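PDB 4X8W: loquacious, isoform B from Drosophila melanogaster, which is a double-stranded-RNA-binding protein that probably partners Dicer enzymes in small-RNA processing, here represented by its C-terminal domain, which probably also mediates self-association. Local coordinates for residues 21-26 / 35-40. Sequence-based numbering, arbitrary orientation.
Sequences VTYVDI and FQCLVQ
The ring of Tyr-23 meets Cys-37 at its edge and Val-39 obliquely. Cys-37 SG lies close to the ring plane, 5.4 Å from the centroid and 84° off the normal, a sulfur-aromatic contact on the CD2 side. Val-39 CG2 comes within 3.5 Å of Tyr-23 CE2, with the valine running beside the tyrosine in the same direction. The other branch of Val-39, CG1 (anti to the backbone N, chi1 166°), reaches across to Val-21 CG1 at 3.7 Å. Further along, Asp-25 OD1 stands 3.6 Å from Cys-37 SG and is hydrogen-bonded to Gln-60 of the second subunit. These side chains share the face on which Leu-10 of helix 10-16 packs, together with Ala-63 and Ala-64 of the second subunit. The antiparallel hairpin belongs to a double-stranded-RNA-binding domain, whose alpha-beta-beta-beta-alpha fold places both helices on one side of the sheet; that another chain continues the sheet beside 35-40 and packs its helix here is consistent with exchange of the C-terminal strand and helix. Paired N-H and C=O groups join Thr-22 to Gln-40 and Val-24 to Leu-38; Leu-38 N reaches Val-24 O at 2.9 Å, nearly straight at 169°. On the reverse face Ile-26 CD1 rests 4.0 Å from Leu-38 CG, while Ile-26 CB sits 3.7 Å from Gln-36 CB. An alanine here in place of Ile-26 would probably cost Leu-38 the contact with CD1 and open a gap toward Ile-73 of the third subunit. Gln-36 OE1 is hydrogen-bonded to His-50 NE2 of the second subunit.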
ATOM      1  N   VAL E  21       4.865   0.685  -5.498  1.00 69.66           N
ATOM      2  CA  VAL E  21       6.072  -0.111  -5.364  1.00 59.33           C
ATOM      3  C   VAL E  21       7.022   0.457  -4.327  1.00 64.50           C
ATOM      4  O   VAL E  21       7.453   1.604  -4.427  1.00 64.99           O
ATOM      5  CB  VAL E  21       6.813  -0.184  -6.708  1.00 61.47           C
ATOM      6  CG1 VAL E  21       8.138  -0.899  -6.547  1.00 69.45           C
ATOM      7  CG2 VAL E  21       5.949  -0.866  -7.742  1.00 64.30           C
ATOM      8  N   THR E  22       7.382  -0.350  -3.342  1.00 74.30           N
ATOM      9  CA  THR E  22       8.328   0.111  -2.336  1.00 76.61           C
ATOM     10  C   THR E  22       9.560  -0.772  -2.268  1.00 72.47           C
ATOM     11  O   THR E  22       9.471  -1.973  -2.009  1.00 77.01           O
ATOM     12  CB  THR E  22       7.693   0.175  -0.952  1.00 78.99           C
ATOM     13  OG1 THR E  22       6.635   1.133  -0.984  1.00 88.31           O
ATOM     14  CG2 THR E  22       8.712   0.629   0.073  1.00 71.62           C
ATOM     15  N   TYR E  23      10.716  -0.152  -2.469  1.00 66.32           N
ATOM     16  CA  TYR E  23      11.974  -0.866  -2.371  1.00 62.48           C
ATOM     17  C   TYR E  23      12.496  -0.810  -0.939  1.00 62.62           C
ATOM     18  O   TYR E  23      12.555   0.251  -0.332  1.00 65.98           O
ATOM     19  CB  TYR E  23      12.996  -0.274  -3.342  1.00 51.95           C
ATOM     20  CG  TYR E  23      12.674  -0.504  -4.810  1.00 58.79           C
ATOM     21  CD1 TYR E  23      11.775   0.310  -5.501  1.00 57.22           C
ATOM     22  CD2 TYR E  23      13.270  -1.549  -5.504  1.00 59.18           C
ATOM     23  CE1 TYR E  23      11.488   0.087  -6.855  1.00 50.71           C
ATOM     24  CE2 TYR E  23      12.987  -1.777  -6.838  1.00 57.66           C
ATOM     25  CZ  TYR E  23      12.105  -0.964  -7.509  1.00 61.33           C
ATOM     26  OH  TYR E  23      11.865  -1.222  -8.833  1.00 67.03           O
ATOM     27  N   VAL E  24      12.873  -1.972  -0.414  1.00 63.47           N
ATOM     28  CA  VAL E  24      13.466  -2.097   0.913  1.00 66.69           C
ATOM     29  C   VAL E  24      14.830  -2.777   0.761  1.00 75.97           C
ATOM     30  O   VAL E  24      14.907  -3.942   0.356  1.00 80.11           O
ATOM     31  CB  VAL E  24      12.564  -2.930   1.854  1.00 61.17           C
ATOM     32  CG1 VAL E  24      13.216  -3.142   3.214  1.00 61.15           C
ATOM     33  CG2 VAL E  24      11.196  -2.289   1.991  1.00 57.19           C
ATOM     34  N   ASP E  25      15.906  -2.063   1.068  1.00 73.43           N
ATOM     35  CA  ASP E  25      17.228  -2.684   1.035  1.00 67.16           C
ATOM     36  C   ASP E  25      17.436  -3.463   2.340  1.00 68.00           C
ATOM     37  O   ASP E  25      17.185  -2.953   3.425  1.00 69.18           O
ATOM     38  CB  ASP E  25      18.318  -1.634   0.799  1.00 63.72           C
ATOM     39  CG  ASP E  25      18.253  -1.009  -0.608  1.00 62.82           C
ATOM     40  OD1 ASP E  25      17.751  -1.652  -1.553  1.00 64.76           O
ATOM     41  OD2 ASP E  25      18.735   0.128  -0.780  1.00 67.80           O
ATOM     42  N   ILE E  26      17.842  -4.723   2.216  1.00 73.68           N
ATOM     43  CA  ILE E  26      17.975  -5.621   3.363  1.00 73.56           C
ATOM     44  C   ILE E  26      19.374  -5.592   3.991  1.00 73.38           C
ATOM     45  O   ILE E  26      20.396  -5.504   3.291  1.00 66.03           O
ATOM     46  CB  ILE E  26      17.586  -7.069   2.962  1.00 69.25           C
ATOM     47  CG1 ILE E  26      16.112  -7.112   2.555  1.00 64.74           C
ATOM     48  CG2 ILE E  26      17.812  -8.047   4.105  1.00 69.91           C
ATOM     49  CD1 ILE E  26      15.171  -6.681   3.657  1.00 51.19           C
ATOM     50  N   PHE E  35      24.125  -8.672  -1.715  1.00 67.98           N
ATOM     51  CA  PHE E  35      23.098  -7.734  -1.251  1.00 70.68           C
ATOM     52  C   PHE E  35      21.676  -8.246  -1.481  1.00 71.38           C
ATOM     53  O   PHE E  35      21.419  -8.985  -2.429  1.00 72.99           O
ATOM     54  CB  PHE E  35      23.243  -6.388  -1.976  1.00 72.99           C
ATOM     55  CG  PHE E  35      24.430  -5.581  -1.553  1.00 74.66           C
ATOM     56  CD1 PHE E  35      25.663  -5.755  -2.175  1.00 71.90           C
ATOM     57  CD2 PHE E  35      24.314  -4.623  -0.556  1.00 80.05           C
ATOM     58  CE1 PHE E  35      26.766  -4.997  -1.793  1.00 68.58           C
ATOM     59  CE2 PHE E  35      25.409  -3.866  -0.168  1.00 80.06           C
ATOM     60  CZ  PHE E  35      26.638  -4.053  -0.785  1.00 69.35           C
ATOM     61  N   GLN E  36      20.750  -7.845  -0.617  1.00 68.92           N
ATOM     62  CA  GLN E  36      19.368  -8.292  -0.746  1.00 60.62           C
ATOM     63  C   GLN E  36      18.369  -7.133  -0.741  1.00 65.61           C
ATOM     64  O   GLN E  36      18.476  -6.189   0.038  1.00 66.63           O
ATOM     65  CB  GLN E  36      19.028  -9.292   0.358  1.00 57.77           C
ATOM     66  CG  GLN E  36      19.780 -10.604   0.188  1.00 63.06           C
ATOM     67  CD  GLN E  36      19.258 -11.718   1.072  1.00 63.13           C
ATOM     68  OE1 GLN E  36      18.638 -12.663   0.588  1.00 54.96           O
ATOM     69  NE2 GLN E  36      19.515 -11.619   2.370  1.00 66.08           N
ATOM     70  N   CYS E  37      17.372  -7.233  -1.607  1.00 67.02           N
ATOM     71  CA  CYS E  37      16.336  -6.220  -1.680  1.00 59.53           C
ATOM     72  C   CYS E  37      14.972  -6.879  -1.733  1.00 61.35           C
ATOM     73  O   CYS E  37      14.800  -7.942  -2.347  1.00 70.67           O
ATOM     74  CB  CYS E  37      16.537  -5.325  -2.904  1.00 57.32           C
ATOM     75  SG  CYS E  37      15.359  -3.945  -3.012  1.00 62.40           S
ATOM     76  N   LEU E  38      14.009  -6.262  -1.062  1.00 57.18           N
ATOM     77  CA  LEU E  38      12.619  -6.695  -1.155  1.00 58.52           C
ATOM     78  C   LEU E  38      11.825  -5.608  -1.872  1.00 60.99           C
ATOM     79  O   LEU E  38      11.962  -4.414  -1.568  1.00 63.91           O
ATOM     80  CB  LEU E  38      12.021  -6.963   0.227  1.00 52.63           C
ATOM     81  CG  LEU E  38      12.568  -8.156   1.014  1.00 50.58           C
ATOM     82  CD1 LEU E  38      11.738  -8.396   2.265  1.00 53.79           C
ATOM     83  CD2 LEU E  38      12.720  -9.436   0.179  1.00 53.26           C
ATOM     84  N   VAL E  39      10.987  -6.016  -2.811  1.00 52.94           N
ATOM     85  CA  VAL E  39      10.078  -5.078  -3.434  1.00 55.35           C
ATOM     86  C   VAL E  39       8.712  -5.452  -2.915  1.00 60.71           C
ATOM     87  O   VAL E  39       8.251  -6.573  -3.083  1.00 55.79           O
ATOM     88  CB  VAL E  39      10.107  -5.149  -4.969  1.00 56.56           C
ATOM     89  CG1 VAL E  39       8.929  -4.414  -5.545  1.00 57.01           C
ATOM     90  CG2 VAL E  39      11.388  -4.562  -5.500  1.00 52.54           C
ATOM     91  N   GLN E  40       8.072  -4.495  -2.269  1.00 65.36           N
ATOM     92  CA  GLN E  40       6.782  -4.738  -1.676  1.00 70.70           C
ATOM     93  C   GLN E  40       5.745  -4.130  -2.606  1.00 69.74           C
ATOM     94  O   GLN E  40       5.879  -2.977  -3.002  1.00 61.98           O
ATOM     95  CB  GLN E  40       6.746  -4.158  -0.264  1.00 77.67           C
ATOM     96  CG  GLN E  40       5.520  -4.510   0.541  1.00 93.52           C
ATOM     97  CD  GLN E  40       5.669  -4.099   1.989  1.00111.35           C
ATOM     98  OE1 GLN E  40       6.489  -3.236   2.320  1.00120.13           O
ATOM     99  NE2 GLN E  40       4.908  -4.742   2.869  1.00113.74           N
TER